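Local structure of ripening-associated protein (Musa acuminata, 4PIT) at residues R25-V29 with L67-L73. The protein binds mannose-containing sugars as a jacalin-related lectin, holding dimannose in two pockets. The protein carries 1 engineered substitution. Coordinates in Å, arbitrary orientation, origin at the centre of the assembly. Residues are numbered along the deposited sequence.
Sequences RIISV and LQEGEYL. With GOL (glycerol), chain L.
A loop leaving an edge strand can still bond to that strand's neighbour; in the beta-prism fold of the jacalin-like lectins, L67, just past strand 61-66, does so with strand 25-33. Segment 25-29 is a strand, extended except at I27 (psi -27°), where I27 and S28 face T43 in a classic beta bulge; segment 67-73 reverses through a type II turn at Q68-E71 (G70 phi 78°) and enters strand 73-83 of the next sheet. The backbones meet at I27 and L67, CA atoms 5.5 Å apart, where L67 N donates to I27 O at 3.0 Å. One water also donates to I27 O (2.7 Å) and to L67 O (2.6 Å). Within the turn, E71 N reaches Q68 O at 3.0 Å, and E71 OE1 accepts from Q68 N at 2.8 Å. Apolar contacts lie inward: I26 CG2 to L67 CD1 (4.2 Å), and L73 CD1 to both I26 CD1 and V29 CG2 (4.4 Å each). A glycerol, probably from crystallisation, bridges the segments, accepting from I26 N at its O3 (3.2 Å) and from L73 N at its O1 (2.9 Å). Outside, fully extended R25 (ttt) forms a long salt bridge, NH2 to E69 OE1 at 3.5 Å. Directional backbone bonding thus sets the join, apolar packing closes it inward, and an exposed charge pair adds a looser link.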
loop_
_atom_site.group_PDB
_atom_site.type_symbol
_atom_site.label_atom_id
_atom_site.label_comp_id
_atom_site.label_asym_id
_atom_site.label_seq_id
_atom_site.Cartn_x
_atom_site.Cartn_y
_atom_site.Cartn_z
ATOM N N ARG B 25 1.223 10.636 18.627
ATOM C CA ARG B 25 2.452 9.858 18.589
ATOM C C ARG B 25 2.129 8.429 19.032
ATOM O O ARG B 25 1.870 8.192 20.214
ATOM C CB ARG B 25 3.530 10.460 19.480
ATOM C CG ARG B 25 4.799 9.621 19.399
ATOM C CD ARG B 25 5.856 10.106 20.350
ATOM N NE ARG B 25 7.052 9.281 20.241
ATOM C CZ ARG B 25 8.200 9.559 20.853
ATOM N NH1 ARG B 25 8.305 10.636 21.626
ATOM N NH2 ARG B 25 9.247 8.760 20.703
ATOM N N ILE B 26 2.179 7.481 18.103
ATOM C CA ILE B 26 1.921 6.077 18.451
ATOM C C ILE B 26 3.062 5.596 19.316
ATOM O O ILE B 26 4.230 5.732 18.895
ATOM C CB ILE B 26 1.786 5.193 17.198
ATOM C CG1 ILE B 26 0.573 5.581 16.349
ATOM C CG2 ILE B 26 1.736 3.704 17.556
ATOM C CD1 ILE B 26 0.800 5.139 14.852
ATOM N N ILE B 27 2.747 4.992 20.486
ATOM C CA ILE B 27 3.830 4.430 21.311
ATOM C C ILE B 27 3.747 2.902 21.361
ATOM O O ILE B 27 4.783 2.267 21.543
ATOM C CB ILE B 27 3.918 5.071 22.698
ATOM C CG1 ILE B 27 2.671 4.852 23.536
ATOM C CG2 ILE B 27 4.277 6.578 22.569
ATOM C CD1 ILE B 27 2.918 5.148 25.112
ATOM N N SER B 28 2.549 2.299 21.198
ATOM C CA SER B 28 2.457 0.847 21.148
ATOM C C SER B 28 1.172 0.430 20.458
ATOM O O SER B 28 0.199 1.201 20.377
ATOM C CB SER B 28 2.569 0.200 22.521
ATOM O OG SER B 28 1.483 0.550 23.353
ATOM N N VAL B 29 1.216 -0.776 19.883
ATOM C CA VAL B 29 0.086 -1.392 19.227
ATOM C C VAL B 29 -0.064 -2.777 19.835
ATOM O O VAL B 29 0.898 -3.532 19.830
ATOM C CB VAL B 29 0.286 -1.438 17.684
ATOM C CG1 VAL B 29 -0.825 -2.234 16.995
ATOM C CG2 VAL B 29 0.361 -0.017 17.090
ATOM N N LEU B 67 7.047 0.475 20.818
ATOM C CA LEU B 67 8.114 1.192 20.119
ATOM C C LEU B 67 9.174 1.750 21.060
ATOM O O LEU B 67 8.859 2.493 21.989
ATOM C CB LEU B 67 7.540 2.316 19.247
ATOM C CG LEU B 67 6.527 1.845 18.192
ATOM C CD1 LEU B 67 5.906 3.067 17.469
ATOM C CD2 LEU B 67 7.182 0.889 17.190
ATOM N N GLN B 68 10.433 1.417 20.773
ATOM C CA GLN B 68 11.567 1.953 21.537
ATOM C C GLN B 68 11.865 3.392 21.057
ATOM O O GLN B 68 11.323 3.840 20.032
ATOM C CB GLN B 68 12.788 1.039 21.367
ATOM C CG GLN B 68 12.525 -0.388 21.852
ATOM C CD GLN B 68 13.397 -1.413 21.173
ATOM O OE1 GLN B 68 12.949 -2.172 20.298
ATOM N NE2 GLN B 68 14.655 -1.474 21.577
ATOM N N GLU B 69 12.724 4.132 21.785
ATOM C CA GLU B 69 13.088 5.475 21.315
ATOM C C GLU B 69 13.795 5.304 19.974
ATOM O O GLU B 69 14.602 4.383 19.817
ATOM C CB GLU B 69 13.971 6.223 22.348
ATOM C CG GLU B 69 14.157 7.710 22.061
ATOM C CD GLU B 69 12.915 8.586 22.022
ATOM O OE1 GLU B 69 12.001 8.374 22.853
ATOM O OE2 GLU B 69 12.871 9.505 21.173
ATOM N N GLY B 70 13.383 6.100 18.998
ATOM C CA GLY B 70 13.931 6.046 17.646
ATOM C C GLY B 70 13.401 4.910 16.784
ATOM O O GLY B 70 13.939 4.653 15.705
ATOM N N GLU B 71 12.355 4.210 17.259
ATOM C CA GLU B 71 11.758 3.114 16.502
ATOM C C GLU B 71 10.426 3.576 15.955
ATOM O O GLU B 71 9.639 4.186 16.685
ATOM C CB GLU B 71 11.575 1.888 17.392
ATOM C CG GLU B 71 11.185 0.622 16.637
ATOM C CD GLU B 71 10.991 -0.616 17.494
ATOM O OE1 GLU B 71 10.944 -0.484 18.741
ATOM O OE2 GLU B 71 10.865 -1.718 16.915
ATOM N N TYR B 72 10.183 3.281 14.682
ATOM C CA TYR B 72 8.931 3.686 14.046
ATOM C C TYR B 72 8.431 2.614 13.123
ATOM O O TYR B 72 9.206 1.770 12.666
ATOM C CB TYR B 72 9.098 5.008 13.276
ATOM C CG TYR B 72 10.411 5.121 12.547
ATOM C CD1 TYR B 72 10.560 4.625 11.260
ATOM C CD2 TYR B 72 11.508 5.743 13.139
ATOM C CE1 TYR B 72 11.788 4.682 10.599
ATOM C CE2 TYR B 72 12.738 5.812 12.487
ATOM C CZ TYR B 72 12.869 5.297 11.209
ATOM O OH TYR B 72 14.074 5.380 10.546
ATOM N N LEU B 73 7.109 2.652 12.834
ATOM C CA LEU B 73 6.476 1.668 11.960
ATOM C C LEU B 73 6.731 1.993 10.508
ATOM O O LEU B 73 6.400 3.086 10.053
ATOM C CB LEU B 73 4.952 1.612 12.226
ATOM C CG LEU B 73 4.583 1.112 13.637
ATOM C CD1 LEU B 73 3.160 1.543 14.010
ATOM C CD2 LEU B 73 4.775 -0.434 13.749
HETATM C C1 GOL L . 4.808 5.738 14.437
HETATM O O1 GOL L . 5.586 5.081 13.439
HETATM C C2 GOL L . 5.553 6.885 15.085
HETATM O O2 GOL L . 6.298 7.620 14.112
HETATM C C3 GOL L . 4.675 7.834 15.872
HETATM O O3 GOL L . 3.424 8.077 15.241
HETATM O O HOH W 1 6.687 3.045 23.348
#